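Local coordinates for telomerase reverse transcriptase (PDB 6ZDQ), which probably extends chromosome ends as the catalytic reverse transcriptase of telomerase, adding telomeric repeats copied from a template within the enzyme's RNA component, at residues V310-S315 against E590-D595; I333-M338 against I543-L548. All coordinates share one frame; numbering follows the deposited sequence.

Contact 1: V310-S315 against E590-D595; sequences VAEKIS and EGFLLD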
loop_
_atom_site.group_PDB
_atom_site.type_symbol
_atom_site.label_atom_id
_atom_site.label_comp_id
_atom_site.label_asym_id
_atom_site.label_seq_id
_atom_site.Cartn_x
_atom_site.Cartn_y
_atom_site.Cartn_z
ATOM N N VAL A 310 12.096 15.342 -0.535
ATOM C CA VAL A 310 13.539 15.124 -0.450
ATOM C C VAL A 310 14.216 15.571 -1.738
ATOM O O VAL A 310 15.239 16.266 -1.714
ATOM C CB VAL A 310 13.849 13.648 -0.142
ATOM C CG1 VAL A 310 15.350 13.448 0.008
ATOM C CG2 VAL A 310 13.118 13.195 1.108
ATOM N N ALA A 311 13.656 15.174 -2.883
ATOM C CA ALA A 311 14.244 15.555 -4.162
ATOM C C ALA A 311 14.212 17.065 -4.356
ATOM O O ALA A 311 15.167 17.652 -4.878
ATOM C CB ALA A 311 13.518 14.848 -5.305
ATOM N N GLU A 312 13.121 17.713 -3.940
ATOM C CA GLU A 312 13.027 19.162 -4.081
ATOM C C GLU A 312 14.013 19.871 -3.160
ATOM O O GLU A 312 14.608 20.885 -3.544
ATOM C CB GLU A 312 11.598 19.625 -3.802
ATOM C CG GLU A 312 11.148 20.790 -4.671
ATOM C CD GLU A 312 11.050 20.416 -6.138
ATOM O OE1 GLU A 312 10.524 19.324 -6.442
ATOM O OE2 GLU A 312 11.506 21.210 -6.988
ATOM N N LYS A 313 14.199 19.357 -1.940
ATOM C CA LYS A 313 15.182 19.943 -1.032
ATOM C C LYS A 313 16.588 19.865 -1.616
ATOM O O LYS A 313 17.379 20.805 -1.479
ATOM C CB LYS A 313 15.127 19.244 0.326
ATOM C CG LYS A 313 13.899 19.569 1.162
ATOM C CD LYS A 313 13.965 20.973 1.737
ATOM C CE LYS A 313 12.769 21.257 2.632
ATOM N NZ LYS A 313 12.806 22.637 3.192
ATOM N N ILE A 314 16.920 18.744 -2.262
ATOM C CA ILE A 314 18.227 18.614 -2.899
ATOM C C ILE A 314 18.328 19.541 -4.104
ATOM O O ILE A 314 19.387 20.121 -4.372
ATOM C CB ILE A 314 18.488 17.145 -3.283
ATOM C CG1 ILE A 314 18.434 16.253 -2.042
ATOM C CG2 ILE A 314 19.832 17.000 -3.982
ATOM C CD1 ILE A 314 18.660 14.787 -2.336
ATOM N N SER A 315 17.231 19.698 -4.850
ATOM C CA SER A 315 17.240 20.610 -5.989
ATOM C C SER A 315 17.389 22.060 -5.546
ATOM O O SER A 315 18.007 22.863 -6.256
ATOM C CB SER A 315 15.967 20.431 -6.816
ATOM O OG SER A 315 15.895 19.128 -7.366
ATOM N N GLU A 590 7.373 15.398 -11.827
ATOM C CA GLU A 590 7.509 16.536 -10.937
ATOM C C GLU A 590 8.736 17.362 -11.316
ATOM O O GLU A 590 9.470 17.045 -12.255
ATOM C CB GLU A 590 7.564 16.069 -9.483
ATOM C CG GLU A 590 6.203 15.688 -8.917
ATOM C CD GLU A 590 6.274 15.212 -7.480
ATOM O OE1 GLU A 590 6.933 14.184 -7.223
ATOM O OE2 GLU A 590 5.671 15.872 -6.606
ATOM N N GLY A 591 8.957 18.443 -10.567
ATOM C CA GLY A 591 9.964 19.419 -10.957
ATOM C C GLY A 591 11.372 18.858 -11.013
ATOM O O GLY A 591 12.126 19.145 -11.947
ATOM N N PHE A 592 11.745 18.047 -10.022
ATOM C CA PHE A 592 13.133 17.623 -9.867
ATOM C C PHE A 592 13.652 16.786 -11.031
ATOM O O PHE A 592 14.858 16.517 -11.083
ATOM C CB PHE A 592 13.300 16.849 -8.556
ATOM C CG PHE A 592 12.144 15.946 -8.228
ATOM C CD1 PHE A 592 12.060 14.675 -8.773
ATOM C CD2 PHE A 592 11.148 16.362 -7.359
ATOM C CE1 PHE A 592 11.003 13.840 -8.464
ATOM C CE2 PHE A 592 10.090 15.532 -7.047
ATOM C CZ PHE A 592 10.018 14.269 -7.601
ATOM N N LEU A 593 12.792 16.369 -11.961
ATOM C CA LEU A 593 13.238 15.565 -13.092
ATOM C C LEU A 593 13.548 16.388 -14.336
ATOM O O LEU A 593 14.247 15.892 -15.228
ATOM C CB LEU A 593 12.183 14.512 -13.444
ATOM C CG LEU A 593 11.778 13.545 -12.331
ATOM C CD1 LEU A 593 10.333 13.784 -11.928
ATOM C CD2 LEU A 593 11.987 12.105 -12.767
ATOM N N LEU A 594 13.049 17.619 -14.422
ATOM C CA LEU A 594 13.203 18.441 -15.617
ATOM C C LEU A 594 14.413 19.368 -15.569
ATOM O O LEU A 594 14.654 20.087 -16.544
ATOM C CB LEU A 594 11.938 19.277 -15.854
ATOM C CG LEU A 594 10.682 18.593 -16.410
ATOM C CD1 LEU A 594 11.007 17.747 -17.631
ATOM C CD2 LEU A 594 9.963 17.769 -15.354
ATOM N N ASP A 595 15.163 19.387 -14.467
ATOM C CA ASP A 595 16.306 20.286 -14.354
ATOM C C ASP A 595 17.333 20.001 -15.445
ATOM O O ASP A 595 17.779 18.862 -15.618
ATOM C CB ASP A 595 16.944 20.158 -12.970
ATOM C CG ASP A 595 17.232 18.719 -12.589
ATOM O OD1 ASP A 595 16.561 17.813 -13.127
ATOM O OD2 ASP A 595 18.128 18.495 -11.748
#

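Contact 2: I333-M338 against I543-L548; sequences ILKFDM and IDFVGL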
loop_
_atom_site.group_PDB
_atom_site.type_symbol
_atom_site.label_atom_id
_atom_site.label_comp_id
_atom_site.label_asym_id
_atom_site.label_seq_id
_atom_site.Cartn_x
_atom_site.Cartn_y
_atom_site.Cartn_z
ATOM N N ILE A 333 29.015 14.138 1.840
ATOM C CA ILE A 333 27.683 13.565 2.002
ATOM C C ILE A 333 27.701 12.562 3.148
ATOM O O ILE A 333 28.711 11.900 3.411
ATOM C CB ILE A 333 27.188 12.916 0.690
ATOM C CG1 ILE A 333 27.272 13.915 -0.466
ATOM C CG2 ILE A 333 25.752 12.450 0.827
ATOM C CD1 ILE A 333 28.486 13.746 -1.345
ATOM N N LEU A 334 26.563 12.447 3.840
ATOM C CA LEU A 334 26.438 11.548 4.988
ATOM C C LEU A 334 25.029 10.958 4.978
ATOM O O LEU A 334 24.062 11.650 5.309
ATOM C CB LEU A 334 26.729 12.281 6.291
ATOM C CG LEU A 334 28.152 12.116 6.829
ATOM C CD1 LEU A 334 28.302 12.835 8.148
ATOM C CD2 LEU A 334 28.498 10.650 7.002
ATOM N N LYS A 335 24.924 9.687 4.589
ATOM C CA LYS A 335 23.650 8.973 4.540
ATOM C C LYS A 335 23.648 7.914 5.637
ATOM O O LYS A 335 24.445 6.971 5.598
ATOM C CB LYS A 335 23.425 8.344 3.166
ATOM C CG LYS A 335 22.051 7.718 2.976
ATOM C CD LYS A 335 22.064 6.219 3.229
ATOM C CE LYS A 335 20.681 5.623 3.034
ATOM N NZ LYS A 335 20.669 4.151 3.250
ATOM N N PHE A 336 22.755 8.072 6.613
ATOM C CA PHE A 336 22.604 7.099 7.685
ATOM C C PHE A 336 21.128 6.955 8.034
ATOM O O PHE A 336 20.298 7.792 7.674
ATOM C CB PHE A 336 23.422 7.481 8.929
ATOM C CG PHE A 336 23.031 8.795 9.544
ATOM C CD1 PHE A 336 23.486 9.990 9.010
ATOM C CD2 PHE A 336 22.231 8.834 10.675
ATOM C CE1 PHE A 336 23.138 11.199 9.582
ATOM C CE2 PHE A 336 21.879 10.041 11.252
ATOM C CZ PHE A 336 22.336 11.224 10.706
ATOM N N ASP A 337 20.810 5.871 8.739
ATOM C CA ASP A 337 19.436 5.561 9.103
ATOM C C ASP A 337 19.405 4.920 10.484
ATOM O O ASP A 337 20.424 4.454 11.001
ATOM C CB ASP A 337 18.771 4.633 8.077
ATOM C CG ASP A 337 19.432 3.270 8.008
ATOM O OD1 ASP A 337 20.668 3.209 7.838
ATOM O OD2 ASP A 337 18.711 2.257 8.133
ATOM N N MET A 338 18.214 4.906 11.077
ATOM C CA MET A 338 18.003 4.361 12.411
ATOM C C MET A 338 17.394 2.969 12.307
ATOM O O MET A 338 16.412 2.767 11.582
ATOM C CB MET A 338 17.092 5.277 13.231
ATOM C CG MET A 338 17.564 6.722 13.290
ATOM S SD MET A 338 19.188 6.891 14.052
ATOM C CE MET A 338 19.567 8.600 13.679
ATOM N N ILE A 543 24.738 8.070 -4.995
ATOM C CA ILE A 543 24.162 7.588 -3.743
ATOM C C ILE A 543 22.658 7.449 -3.919
ATOM O O ILE A 543 22.004 8.354 -4.448
ATOM C CB ILE A 543 24.473 8.530 -2.562
ATOM C CG1 ILE A 543 25.980 8.653 -2.349
ATOM C CG2 ILE A 543 23.792 8.043 -1.291
ATOM C CD1 ILE A 543 26.348 9.696 -1.332
ATOM N N ASP A 544 22.113 6.320 -3.479
ATOM C CA ASP A 544 20.673 6.107 -3.424
ATOM C C ASP A 544 20.226 6.313 -1.981
ATOM O O ASP A 544 20.514 5.483 -1.110
ATOM C CB ASP A 544 20.306 4.713 -3.926
ATOM C CG ASP A 544 20.861 4.423 -5.310
ATOM O OD1 ASP A 544 21.087 5.380 -6.075
ATOM O OD2 ASP A 544 21.074 3.234 -5.631
ATOM N N PHE A 545 19.517 7.418 -1.730
ATOM C CA PHE A 545 19.086 7.721 -0.368
ATOM C C PHE A 545 17.692 7.176 -0.072
ATOM O O PHE A 545 17.541 6.259 0.741
ATOM C CB PHE A 545 19.141 9.240 -0.141
ATOM C CG PHE A 545 18.529 9.692 1.150
ATOM C CD1 PHE A 545 18.993 9.200 2.355
ATOM C CD2 PHE A 545 17.494 10.617 1.160
ATOM C CE1 PHE A 545 18.434 9.606 3.549
ATOM C CE2 PHE A 545 16.935 11.028 2.358
ATOM C CZ PHE A 545 17.405 10.522 3.548
ATOM N N VAL A 546 16.675 7.692 -0.753
ATOM C CA VAL A 546 15.337 7.112 -0.675
ATOM C C VAL A 546 14.757 7.071 -2.079
ATOM O O VAL A 546 14.300 8.095 -2.604
ATOM C CB VAL A 546 14.389 7.898 0.251
ATOM C CG1 VAL A 546 12.999 7.272 0.220
ATOM C CG2 VAL A 546 14.918 7.945 1.673
ATOM N N GLY A 547 14.775 5.890 -2.696
ATOM C CA GLY A 547 14.172 5.676 -3.997
ATOM C C GLY A 547 14.683 6.593 -5.089
ATOM O O GLY A 547 14.131 6.610 -6.192
ATOM N N LEU A 548 15.729 7.362 -4.794
ATOM C CA LEU A 548 16.281 8.351 -5.708
ATOM C C LEU A 548 17.768 8.091 -5.887
ATOM O O LEU A 548 18.457 7.715 -4.935
ATOM C CB LEU A 548 16.061 9.782 -5.184
ATOM C CG LEU A 548 14.619 10.257 -4.988
ATOM C CD1 LEU A 548 14.592 11.559 -4.201
ATOM C CD2 LEU A 548 13.921 10.424 -6.327
#

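Contact 1: V310-S315 against E590-D595
At the junction between the palm and the C-terminal (thumb) region of telomerase, helix 307-325 receives an aromatic residue from the loop between helices 574-588 and 602-626. F592 carries most of the loop's side of the contact. Its CG lies between the backbone N and the carbonyl carbon (chi1 38°), and its ring presents one face to the helix. A311 sits over that face in a CH-pi contact: its CB is 3.6 Å from the centroid of the F592 ring and 20° from the ring normal, displaced toward the CG side. E312 comes from a different quarter. Its chain bends at chi2 and runs roughly perpendicular to the phenylalanine side chain, bringing OE1 of E312 near the ring plane, 3.2 Å from F592 CD2. The oxygen thus lies at the ring's C-H edge, with the planes of carboxylate and ring 48° apart. One turn on, S315 borders the root of the aromatic side chain, with OG 3.7 Å from F592 CB. That hydroxyl is turned back on its own helix, where S315 OG donates to A311 O at 3.0 Å from above the carbonyl plane, and the same oxygen also accepts from S315 N.

Contact 2: I333-M338 against I543-L548
K335, I543 and F545 lose the most surface where strand 332-337 meets strand 542-544 and the turn after it. K335 leaves its strand with CG anti to the backbone N (chi1 -173°), and the chain then bends at chi2. Its aliphatic part slants across F545 and touches the ring at the edge, with K335 CG 3.5 Å from F545 CD1. Farther along, K335 CE also comes within 3.9 Å of F545 O. The ammonium group makes a long, weak ion pair with D496 and lies close to the like charge of K530. F545 has its CG anti to the backbone N, and V546 CG2 stands 3.7 Å above one face of the F545 ring, near its rim. I543 forms the apolar end of the contact: it and I333 lie antiparallel alongside one another, bringing I543 CD1 to 3.5 Å from I333 CG2. The backbone of I333-F336 pairs with strands 496-501 and 532-534, so 543-548 meets this strand through the strand's side chains and not by backbone pairing. This is the meeting, in a reverse-transcriptase palm, of the strand that carries the sequence of motif A with a hairpin whose sequence is consistent with motif E, the primer grip.

Overall arrangement
The two contacts illustrate how a polymerase palm is layered, their centres about 16 Å apart on the same side of the chain's centre. Along the chain they are nested: 310-315, then 333-338, then 543-548, and last 590-595, so contact 2 lies within the loop closed by contact 1. Helix 307-325 directly precedes strand 332-337, giving each contact one of two successive elements. The hairpin of 542-551 joins them, since L548 CD1 meets A311 CB at 3.6 Å and V310 packs on F545. Central palm strand, hairpin, helix and C-terminal loop thus form a chain of largely buried contacts from the palm toward the thumb region.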